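Side-chain contact in bacteriohemerythrin (PDB 4XPX), which binds oxygen at a site containing two iron atoms and may store it or deliver it to oxygen-requiring enzymes: residues Y53-F58 and K82-C87. Residues are numbered along the deposited sequence; the frame is centred on the assembly and turned at random.
Sequences YVVMHF and KLVGVC. With FE2 (Fe (II) ion), chain C.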
loop_
_atom_site.group_PDB
_atom_site.type_symbol
_atom_site.label_atom_id
_atom_site.label_comp_id
_atom_site.label_asym_id
_atom_site.label_seq_id
_atom_site.Cartn_x
_atom_site.Cartn_y
_atom_site.Cartn_z
ATOM N N TYR A 53 -4.028 6.718 -2.781
ATOM C CA TYR A 53 -2.598 6.775 -3.035
ATOM C C TYR A 53 -2.047 5.408 -3.343
ATOM O O TYR A 53 -1.194 5.257 -4.276
ATOM C CB TYR A 53 -1.872 7.436 -1.839
ATOM C CG TYR A 53 -0.468 7.727 -2.210
ATOM C CD1 TYR A 53 -0.154 8.866 -2.875
ATOM C CD2 TYR A 53 0.562 6.850 -1.917
ATOM C CE1 TYR A 53 1.156 9.148 -3.290
ATOM C CE2 TYR A 53 1.859 7.096 -2.320
ATOM C CZ TYR A 53 2.162 8.212 -2.970
ATOM O OH TYR A 53 3.455 8.442 -3.348
ATOM N N VAL A 54 -2.438 4.381 -2.583
ATOM C CA VAL A 54 -1.991 3.022 -2.833
ATOM C C VAL A 54 -2.357 2.598 -4.266
ATOM O O VAL A 54 -1.516 2.009 -5.002
ATOM C CB VAL A 54 -2.539 2.068 -1.808
ATOM C CG1 VAL A 54 -2.270 0.600 -2.196
ATOM C CG2 VAL A 54 -1.885 2.350 -0.442
ATOM N N VAL A 55 -3.573 2.854 -4.696
ATOM C CA VAL A 55 -3.971 2.483 -6.063
ATOM C C VAL A 55 -3.104 3.194 -7.069
ATOM O O VAL A 55 -2.702 2.557 -8.088
ATOM C CB VAL A 55 -5.458 2.729 -6.231
ATOM C CG1 VAL A 55 -5.876 2.722 -7.726
ATOM C CG2 VAL A 55 -6.300 1.836 -5.428
ATOM N N MET A 56 -2.797 4.443 -6.855
ATOM C CA MET A 56 -1.940 5.165 -7.758
ATOM C C MET A 56 -0.538 4.590 -7.780
ATOM O O MET A 56 0.086 4.434 -8.877
ATOM C CB MET A 56 -1.923 6.638 -7.354
ATOM C CG MET A 56 -1.139 7.518 -8.273
ATOM S SD MET A 56 0.625 7.436 -7.937
ATOM C CE MET A 56 0.761 8.001 -6.264
ATOM N N HIS A 57 -0.004 4.200 -6.621
ATOM C CA HIS A 57 1.287 3.565 -6.533
ATOM C C HIS A 57 1.290 2.264 -7.360
ATOM O O HIS A 57 2.266 1.970 -8.114
ATOM C CB HIS A 57 1.605 3.283 -5.075
ATOM C CG HIS A 57 2.784 2.354 -4.906
ATOM N ND1 HIS A 57 4.038 2.623 -5.402
ATOM C CD2 HIS A 57 2.870 1.115 -4.355
ATOM C CE1 HIS A 57 4.834 1.572 -5.138
ATOM N NE2 HIS A 57 4.149 0.638 -4.510
ATOM N N PHE A 58 0.277 1.448 -7.187
ATOM C CA PHE A 58 0.203 0.195 -7.943
ATOM C C PHE A 58 0.211 0.481 -9.415
ATOM O O PHE A 58 0.893 -0.243 -10.198
ATOM C CB PHE A 58 -1.041 -0.596 -7.550
ATOM C CG PHE A 58 -0.995 -1.172 -6.125
ATOM C CD1 PHE A 58 -2.179 -1.714 -5.631
ATOM C CD2 PHE A 58 0.147 -1.230 -5.373
ATOM C CE1 PHE A 58 -2.207 -2.306 -4.377
ATOM C CE2 PHE A 58 0.059 -1.824 -4.127
ATOM C CZ PHE A 58 -1.065 -2.378 -3.639
ATOM N N LYS A 82 -5.680 -8.076 -5.859
ATOM C CA LYS A 82 -6.411 -8.679 -4.723
ATOM C C LYS A 82 -6.448 -7.669 -3.561
ATOM O O LYS A 82 -7.510 -7.573 -2.910
ATOM C CB LYS A 82 -5.734 -9.973 -4.296
ATOM C CG LYS A 82 -5.999 -11.200 -5.128
ATOM C CD LYS A 82 -7.398 -11.651 -5.051
ATOM C CE LYS A 82 -7.533 -13.003 -5.918
ATOM N NZ LYS A 82 -9.008 -13.357 -5.827
ATOM N N LEU A 83 -5.373 -6.934 -3.296
ATOM C CA LEU A 83 -5.413 -5.932 -2.253
ATOM C C LEU A 83 -6.392 -4.840 -2.570
ATOM O O LEU A 83 -7.158 -4.385 -1.647
ATOM C CB LEU A 83 -4.045 -5.386 -1.931
ATOM C CG LEU A 83 -4.084 -4.422 -0.739
ATOM C CD1 LEU A 83 -4.403 -5.072 0.584
ATOM C CD2 LEU A 83 -2.866 -3.600 -0.607
ATOM N N VAL A 84 -6.384 -4.355 -3.756
ATOM C CA VAL A 84 -7.353 -3.288 -4.133
ATOM C C VAL A 84 -8.766 -3.811 -3.878
ATOM O O VAL A 84 -9.606 -3.036 -3.350
ATOM C CB VAL A 84 -7.153 -2.834 -5.599
ATOM C CG1 VAL A 84 -8.226 -1.810 -5.917
ATOM C CG2 VAL A 84 -5.787 -2.227 -5.780
ATOM N N GLY A 85 -9.066 -5.071 -4.195
ATOM C CA GLY A 85 -10.422 -5.576 -3.963
ATOM C C GLY A 85 -10.715 -5.601 -2.467
ATOM O O GLY A 85 -11.901 -5.251 -2.091
ATOM N N VAL A 86 -9.795 -5.967 -1.628
ATOM C CA VAL A 86 -10.030 -5.962 -0.165
ATOM C C VAL A 86 -10.281 -4.518 0.266
ATOM O O VAL A 86 -11.196 -4.266 1.098
ATOM C CB VAL A 86 -8.801 -6.552 0.525
ATOM C CG1 VAL A 86 -8.849 -6.307 2.031
ATOM C CG2 VAL A 86 -8.693 -8.036 0.236
ATOM N N CYS A 87 -9.466 -3.583 -0.201
ATOM C CA CYS A 87 -9.601 -2.181 0.178
ATOM C C CYS A 87 -10.943 -1.586 -0.295
ATOM O O CYS A 87 -11.605 -0.828 0.513
ATOM C CB CYS A 87 -8.407 -1.367 -0.250
ATOM S SG CYS A 87 -6.944 -1.728 0.636
HETATM FE FE FE2 C . 5.072 -1.232 -3.981
HETATM O O HOH W 1 3.484 -2.372 -4.317
HETATM O O HOH W 2 3.728 -1.469 -1.868
#
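Val55 and Val84 lie level with each other, their CA atoms 7.0 Å apart, where helices 40-67 and 73-95 run antiparallel, the axes of the short segments 10.9 Å apart at closest approach and at 165° to each other. The two helices are sequence neighbours in the four-helix bundle of the hemerythrin fold, and here their contact is wholly apolar, with no hydrogen bond passing between the segments. Phe58 and Val84 bury about equal areas and carry the contact together, with Leu83 adding to it. With CG anti to its own carbonyl carbon (chi1 -69°), the Phe58 ring reaches across to helix 73-95 and presents an edge: Val84 CG2 lies near the ring plane 3.6 Å from Phe58 CD1, and Leu83 CD2, also close to that plane, is 3.7 Å from Phe58 CZ. The two methyls thus take neighbouring parts of the rim, and neither rests on a face. One face instead receives Val54 CG1 from a turn earlier in the same helix, offset toward the rim 3.5 Å above the plane, while His80, a ligand of the second iron, stacks on the ring. Replacing Phe58 by alanine is likely to deprive the His80 ring of its stacking partner and to leave the methyls of Leu83 and Val84 without the edge they pack against. Leu83 also touches Phe108 and Trp112 of helix 103-121, so the same side chain joins this interface to a third helix. Farther from the irons, Val55 meets Val84 methyl to methyl, CG2 to CG2 at 4.1 Å. His57, next to Phe58 in sequence, turns to the metal centre instead: Gln20 OE1 accepts a hydrogen bond from its ND1, and this bond fixes the ring's rotation together with the bond from NE2 to iron at 2.1 Å, alongside His21, Glu61 and Asp121.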